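Local coordinates for putative sensory box/GGDEF family protein (Vibrio parahaemolyticus, PDB 3LID) that probably senses signals through this extracellular PDC-fold domain and joins two GTP molecules into cyclic di-GMP with its GGDEF part, at residues 24-27 with 28-32; 228-231 with 232-235; 70-73 with 74-78. All coordinates share one frame; numbering follows the deposited sequence.

Contact 1 (24-27 with 28-32); sequences AYTG and REYNN
E29 leans against Y25 one turn earlier on the long N-terminal helix 9-45, the helical spine of this PDC-fold (Cache) sensor domain. The path of E29 can be traced outward. Its CB lies near the backbone oxygen of T26, and its CG passes 3.4 Å from Y25 O. That Y25 oxygen also accepts the helical bond from E29 N. With CG beside its own backbone N (chi1 -64°) and the chain extended beyond it, the carboxyl carbon CD of E29 arrives 3.5 Å from CE2 of the Y25 ring. Ring and carboxylate planes are 56° apart, an oblique approach. Each carboxylate oxygen then takes a water: OE2 accepts from one at 2.7 Å that also meets Y25 OH, and OE1 from another that accepts from T26 OG1. A glutamate suits this partly exposed position, where its carbons can pack on an aromatic ring while its oxygens reach water. T26 OG1 is also bonded to Q22, a turn earlier.

T26 and Y30, side by side, face the body of the domain, touching I191 and L193 of strand 189-195. The methyl CG2 of T26 sits in the plane of the Y30 ring at its edge, 3.6 Å from CE1, while Y30 OH bonds to N182 and F255 meets the ring edge-to-face. G27, with no side chain, fits the buried position that follows T26, and its O accepts from N31 N. On the exposed flank the R28 chain bends at chi3, bringing its guanidinium back over A24 O, which lies 3.6 Å above the centre of the group.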
loop_
_atom_site.group_PDB
_atom_site.type_symbol
_atom_site.label_atom_id
_atom_site.label_comp_id
_atom_site.label_asym_id
_atom_site.label_seq_id
_atom_site.Cartn_x
_atom_site.Cartn_y
_atom_site.Cartn_z
ATOM N N ALA A 24 3.084 11.791 12.885
ATOM C CA ALA A 24 4.436 11.340 13.035
ATOM C C ALA A 24 4.503 9.858 13.426
ATOM O O ALA A 24 5.399 9.147 12.935
ATOM C CB ALA A 24 5.187 12.256 14.127
ATOM N N TYR A 25 3.633 9.442 14.348
ATOM C CA TYR A 25 3.543 8.056 14.783
ATOM C C TYR A 25 3.291 7.110 13.558
ATOM O O TYR A 25 3.995 6.080 13.373
ATOM C CB TYR A 25 2.387 7.943 15.719
ATOM C CG TYR A 25 2.183 6.581 16.333
ATOM C CD1 TYR A 25 2.599 6.339 17.645
ATOM C CD2 TYR A 25 1.520 5.566 15.662
ATOM C CE1 TYR A 25 2.376 5.072 18.247
ATOM C CE2 TYR A 25 1.295 4.341 16.243
ATOM C CZ TYR A 25 1.729 4.099 17.522
ATOM O OH TYR A 25 1.482 2.861 18.095
ATOM N N THR A 26 2.278 7.483 12.813
ATOM C CA THR A 26 1.843 6.571 11.780
ATOM C C THR A 26 2.885 6.620 10.680
ATOM O O THR A 26 3.148 5.594 10.010
ATOM C CB THR A 26 0.469 7.023 11.274
ATOM O OG1 THR A 26 -0.456 6.829 12.336
ATOM C CG2 THR A 26 0.038 6.150 10.048
ATOM N N GLY A 27 3.529 7.764 10.458
ATOM C CA GLY A 27 4.583 7.778 9.417
ATOM C C GLY A 27 5.703 6.841 9.781
ATOM O O GLY A 27 6.263 6.156 8.902
ATOM N N ARG A 28 6.074 6.809 11.075
ATOM C CA ARG A 28 7.110 5.874 11.506
ATOM C C ARG A 28 6.683 4.404 11.291
ATOM O O ARG A 28 7.514 3.551 10.949
ATOM C CB ARG A 28 7.408 6.109 13.011
ATOM C CG ARG A 28 8.277 7.420 13.159
ATOM C CD ARG A 28 8.772 7.584 14.622
ATOM N NE ARG A 28 7.701 7.743 15.570
ATOM C CZ ARG A 28 7.318 8.901 16.083
ATOM N NH1 ARG A 28 7.863 10.051 15.712
ATOM N NH2 ARG A 28 6.367 8.871 16.982
ATOM N N GLU A 29 5.410 4.125 11.494
ATOM C CA GLU A 29 4.912 2.747 11.248
ATOM C C GLU A 29 5.034 2.368 9.745
ATOM O O GLU A 29 5.528 1.254 9.422
ATOM C CB GLU A 29 3.480 2.547 11.684
ATOM C CG GLU A 29 3.354 2.729 13.244
ATOM C CD GLU A 29 2.180 1.984 13.810
ATOM O OE1 GLU A 29 1.055 2.271 13.405
ATOM O OE2 GLU A 29 2.418 1.150 14.700
ATOM N N TYR A 30 4.673 3.287 8.848
ATOM C CA TYR A 30 4.891 3.010 7.416
ATOM C C TYR A 30 6.365 2.858 7.110
ATOM O O TYR A 30 6.718 2.001 6.269
ATOM C CB TYR A 30 4.277 4.086 6.489
ATOM C CG TYR A 30 2.795 3.863 6.287
ATOM C CD1 TYR A 30 1.863 4.473 7.136
ATOM C CD2 TYR A 30 2.292 3.050 5.239
ATOM C CE1 TYR A 30 0.457 4.259 6.970
ATOM C CE2 TYR A 30 0.939 2.891 5.064
ATOM C CZ TYR A 30 0.021 3.490 5.901
ATOM O OH TYR A 30 -1.363 3.272 5.718
ATOM N N ASN A 31 7.228 3.692 7.698
ATOM C CA ASN A 31 8.654 3.475 7.437
ATOM C C ASN A 31 9.122 2.104 7.882
ATOM O O ASN A 31 9.955 1.452 7.184
ATOM C CB ASN A 31 9.495 4.496 8.210
ATOM C CG ASN A 31 9.303 5.953 7.733
ATOM O OD1 ASN A 31 8.947 6.268 6.585
ATOM N ND2 ASN A 31 9.503 6.854 8.669
ATOM N N ASN A 32 8.611 1.644 9.011
ATOM C CA ASN A 32 8.965 0.296 9.470
ATOM C C ASN A 32 8.430 -0.790 8.532
ATOM O O ASN A 32 9.088 -1.794 8.193
ATOM C CB ASN A 32 8.486 0.041 10.905
ATOM C CG ASN A 32 9.488 0.632 11.911
ATOM O OD1 ASN A 32 10.463 1.245 11.478
ATOM N ND2 ASN A 32 9.205 0.541 13.214
HETATM O O HOH W 1 0.634 0.972 16.681
HETATM O O HOH W 2 -0.531 4.140 12.840
#

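Contact 2 (228-231 with 232-235); sequences DIWP and RVVS
V234 sets its CG2 methyl over the face of the W230 indole, a CH-pi contact across one turn of the short helix 230-234. The methyl stands 3.5 Å from the centroid of the six-membered ring and 19° off its normal, with CE2 the nearest ring atom. W230 CG lies anti to the backbone N (chi1 -179°), and this places the indole where V234 CG2 can cover one face. V233 meets the same ring differently: its side chain crosses the indole at about a right angle and brings CG1 to 3.8 Å from CZ3. Beta-branched valines suit both places, since they offer methyls close to the backbone. H262, outside the turn, meets the indole with its ring plane nearly perpendicular, while I229 and V233 turn to F222 and to strand 246-254.

P231 occupies the first turn, where a residue without an N-H costs no helical bond. There I229 O accepts from two amides, V233 N at 3.2 Å in the carbonyl plane and R232 N at 2.9 Å from well above it. R232 bends at chi2, and its NH1 comes 3.8 Å from P231 CB. At the far end S235 OG donates to R232 O at 2.7 Å and is also bonded to Q237 N. The apolar side is thus held by dispersion and a CH-pi contact, which need no partner charge, while the guanidinium is linked to D228 O through a water that NH1 holds weakly.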
loop_
_atom_site.group_PDB
_atom_site.type_symbol
_atom_site.label_atom_id
_atom_site.label_comp_id
_atom_site.label_asym_id
_atom_site.label_seq_id
_atom_site.Cartn_x
_atom_site.Cartn_y
_atom_site.Cartn_z
ATOM N N ASP A 228 -6.800 25.788 -1.220
ATOM C CA ASP A 228 -5.825 26.609 -0.521
ATOM C C ASP A 228 -5.013 25.850 0.447
ATOM O O ASP A 228 -4.014 26.378 0.898
ATOM C CB ASP A 228 -6.536 27.757 0.188
ATOM C CG ASP A 228 -7.103 28.660 -0.812
ATOM O OD1 ASP A 228 -6.281 29.052 -1.676
ATOM O OD2 ASP A 228 -8.340 28.845 -0.840
ATOM N N ILE A 229 -5.433 24.630 0.771
ATOM C CA ILE A 229 -4.665 23.775 1.720
ATOM C C ILE A 229 -3.710 22.841 0.956
ATOM O O ILE A 229 -2.597 22.564 1.421
ATOM C CB ILE A 229 -5.562 23.040 2.711
ATOM C CG1 ILE A 229 -6.444 24.043 3.551
ATOM C CG2 ILE A 229 -4.754 22.110 3.625
ATOM C CD1 ILE A 229 -7.397 23.385 4.364
ATOM N N TRP A 230 -4.115 22.463 -0.242
ATOM C CA TRP A 230 -3.250 21.610 -1.104
ATOM C C TRP A 230 -1.793 22.009 -1.255
ATOM O O TRP A 230 -0.910 21.191 -1.055
ATOM C CB TRP A 230 -3.957 21.307 -2.434
ATOM C CG TRP A 230 -3.235 20.433 -3.407
ATOM C CD1 TRP A 230 -2.935 20.720 -4.696
ATOM C CD2 TRP A 230 -2.888 19.025 -3.205
ATOM N NE1 TRP A 230 -2.332 19.630 -5.301
ATOM C CE2 TRP A 230 -2.357 18.563 -4.427
ATOM C CE3 TRP A 230 -2.979 18.142 -2.097
ATOM C CZ2 TRP A 230 -1.846 17.257 -4.597
ATOM C CZ3 TRP A 230 -2.491 16.842 -2.255
ATOM C CH2 TRP A 230 -1.952 16.410 -3.505
ATOM N N PRO A 231 -1.467 23.295 -1.527
ATOM C CA PRO A 231 -0.076 23.664 -1.572
ATOM C C PRO A 231 0.728 23.359 -0.307
ATOM O O PRO A 231 1.923 23.087 -0.393
ATOM C CB PRO A 231 -0.133 25.243 -1.803
ATOM C CG PRO A 231 -1.412 25.396 -2.542
ATOM C CD PRO A 231 -2.381 24.475 -1.753
ATOM N N ARG A 232 0.103 23.449 0.860
ATOM C CA ARG A 232 0.803 23.201 2.107
ATOM C C ARG A 232 1.109 21.682 2.114
ATOM O O ARG A 232 2.169 21.254 2.545
ATOM C CB ARG A 232 -0.109 23.568 3.295
ATOM C CG ARG A 232 -0.675 25.115 3.249
ATOM C CD ARG A 232 0.419 26.161 3.591
ATOM N NE ARG A 232 -0.189 27.529 3.498
ATOM C CZ ARG A 232 -0.490 28.174 2.356
ATOM N NH1 ARG A 232 -0.185 27.625 1.199
ATOM N NH2 ARG A 232 -1.122 29.367 2.359
ATOM N N VAL A 233 0.137 20.886 1.670
ATOM C CA VAL A 233 0.353 19.400 1.688
ATOM C C VAL A 233 1.473 19.055 0.734
ATOM O O VAL A 233 2.396 18.313 1.085
ATOM C CB VAL A 233 -0.905 18.730 1.212
ATOM C CG1 VAL A 233 -0.711 17.170 1.130
ATOM C CG2 VAL A 233 -1.978 18.940 2.302
ATOM N N VAL A 234 1.431 19.660 -0.475
ATOM C CA VAL A 234 2.431 19.357 -1.517
ATOM C C VAL A 234 3.831 19.759 -1.111
ATOM O O VAL A 234 4.813 19.170 -1.549
ATOM C CB VAL A 234 1.952 20.024 -2.853
ATOM C CG1 VAL A 234 2.984 19.939 -3.984
ATOM C CG2 VAL A 234 0.572 19.447 -3.203
ATOM N N SER A 235 3.952 20.726 -0.200
ATOM C CA SER A 235 5.258 21.098 0.320
ATOM C C SER A 235 6.021 19.922 1.006
ATOM O O SER A 235 7.218 19.975 1.167
ATOM C CB SER A 235 5.101 22.251 1.312
ATOM O OG SER A 235 4.788 21.844 2.609
HETATM O O HOH W 3 -2.584 28.653 -0.500
#

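Contact 3 (70-73 with 74-78); sequences SSVA and RNQKL
Bent at chi3 (-68°) after an extended start, the R74 side chain doubles back along helix 59-76 and lays its guanidinium over S70 O. This is the last turn of that helix in the PDC-fold sensor domain, packed against strands 91-98 and 103-106 of the sheet that continues through 79-86. S70 O lies 3.7 Å above the centre of the guanidinium plane while accepting the helical bond from R74 N at 3.0 Å. Small serines suit the preceding turn because they leave room for the flat group: S70 CB touches R74 NH1 at 3.7 Å. The hydroxyls of S70 and S71 are bonded to E66 O and N67 O, a turn earlier.

On another side of the helix V72 and Q76 run side by side, CG1 to CG at 4.1 Å, with Q76 resting on I40 of helix 9-45. A73, small enough for a buried spot, touches Y97 and A104. K77 N still bonds to A73 O at 2.9 Å, but K77, the first residue past the helix, takes positive phi (71°), and the helix stops at Q76. At the guanidinium edge, in its plane, a water accepts from R74 NH2 at 3.1 Å and also bonds S71 OG at 2.8 Å.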
loop_
_atom_site.group_PDB
_atom_site.type_symbol
_atom_site.label_atom_id
_atom_site.label_comp_id
_atom_site.label_asym_id
_atom_site.label_seq_id
_atom_site.Cartn_x
_atom_site.Cartn_y
_atom_site.Cartn_z
ATOM N N SER A 70 3.455 -19.672 0.465
ATOM C CA SER A 70 2.214 -19.638 1.185
ATOM C C SER A 70 2.536 -19.371 2.664
ATOM O O SER A 70 1.767 -18.604 3.309
ATOM C CB SER A 70 1.495 -20.979 1.038
ATOM O OG SER A 70 1.084 -21.163 -0.327
ATOM N N SER A 71 3.552 -20.054 3.209
ATOM C CA SER A 71 3.950 -19.804 4.621
ATOM C C SER A 71 4.367 -18.377 4.842
ATOM O O SER A 71 4.058 -17.770 5.894
ATOM C CB SER A 71 5.090 -20.772 5.022
ATOM O OG SER A 71 4.601 -22.124 5.008
ATOM N N VAL A 72 5.144 -17.834 3.905
ATOM C CA VAL A 72 5.622 -16.443 4.056
ATOM C C VAL A 72 4.367 -15.505 4.011
ATOM O O VAL A 72 4.315 -14.511 4.785
ATOM C CB VAL A 72 6.638 -16.043 2.928
ATOM C CG1 VAL A 72 6.885 -14.531 2.959
ATOM C CG2 VAL A 72 7.929 -16.817 3.150
ATOM N N ALA A 73 3.428 -15.766 3.088
ATOM C CA ALA A 73 2.268 -14.882 3.006
ATOM C C ALA A 73 1.460 -14.926 4.320
ATOM O O ALA A 73 0.940 -13.894 4.735
ATOM C CB ALA A 73 1.318 -15.308 1.822
ATOM N N ARG A 74 1.244 -16.121 4.861
ATOM C CA ARG A 74 0.504 -16.228 6.145
ATOM C C ARG A 74 1.248 -15.512 7.295
ATOM O O ARG A 74 0.601 -14.925 8.212
ATOM C CB ARG A 74 0.231 -17.701 6.529
ATOM C CG ARG A 74 -0.774 -18.396 5.523
ATOM C CD ARG A 74 -1.208 -19.779 6.085
ATOM N NE ARG A 74 -0.060 -20.684 6.066
ATOM C CZ ARG A 74 0.203 -21.524 5.062
ATOM N NH1 ARG A 74 -0.640 -21.643 4.031
ATOM N NH2 ARG A 74 1.276 -22.294 5.141
ATOM N N ASN A 75 2.581 -15.582 7.287
ATOM C CA ASN A 75 3.407 -14.959 8.324
ATOM C C ASN A 75 3.462 -13.427 8.193
ATOM O O ASN A 75 3.297 -12.703 9.220
ATOM C CB ASN A 75 4.819 -15.502 8.216
ATOM C CG ASN A 75 5.789 -14.850 9.212
ATOM O OD1 ASN A 75 6.356 -13.805 8.978
ATOM N ND2 ASN A 75 6.032 -15.544 10.283
ATOM N N GLN A 76 3.548 -12.923 6.958
ATOM C CA GLN A 76 3.731 -11.480 6.745
ATOM C C GLN A 76 2.412 -10.683 6.604
ATOM O O GLN A 76 2.424 -9.487 6.888
ATOM C CB GLN A 76 4.627 -11.240 5.510
ATOM C CG GLN A 76 6.059 -11.657 5.777
ATOM C CD GLN A 76 6.702 -10.744 6.827
ATOM O OE1 GLN A 76 7.014 -11.176 7.961
ATOM N NE2 GLN A 76 6.806 -9.522 6.512
ATOM N N LYS A 77 1.378 -11.319 6.045
ATOM C CA LYS A 77 -0.026 -10.840 5.894
ATOM C C LYS A 77 -0.207 -9.693 4.860
ATOM O O LYS A 77 -1.316 -9.555 4.324
ATOM C CB LYS A 77 -0.666 -10.411 7.231
ATOM C CG LYS A 77 -0.545 -11.568 8.219
ATOM C CD LYS A 77 -1.145 -11.096 9.559
ATOM C CE LYS A 77 -0.739 -12.031 10.647
ATOM N NZ LYS A 77 -1.568 -13.207 10.572
ATOM N N LEU A 78 0.843 -8.914 4.593
ATOM C CA LEU A 78 0.665 -7.739 3.780
ATOM C C LEU A 78 0.826 -7.983 2.269
ATOM O O LEU A 78 0.641 -7.039 1.483
ATOM C CB LEU A 78 1.631 -6.591 4.192
ATOM C CG LEU A 78 3.127 -6.971 4.233
ATOM C CD1 LEU A 78 3.644 -6.769 2.880
ATOM C CD2 LEU A 78 3.912 -6.009 5.214
HETATM O O HOH W 4 3.297 -22.260 7.434
#

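All three contacts are single-turn associations within helices, each with buried and exposed residues. Contact 1 lies on the long helix 9-45, nearest the chain centre; contact 3, at the end of helix 59-76, has its nearest atoms about 7 Å from those of contact 1, and its Q76 and L78 touch that same long helix. Contact 2 sits apart, its centre about 37 Å from that of contact 3 and across the chain's centre, on a short helix beside the sheet that holds strand 246-254. Contacts 1 and 3 share an arginine folded over a backbone oxygen, whereas contact 2 relies chiefly on an indole and valine methyls; water bridges polar groups in all three.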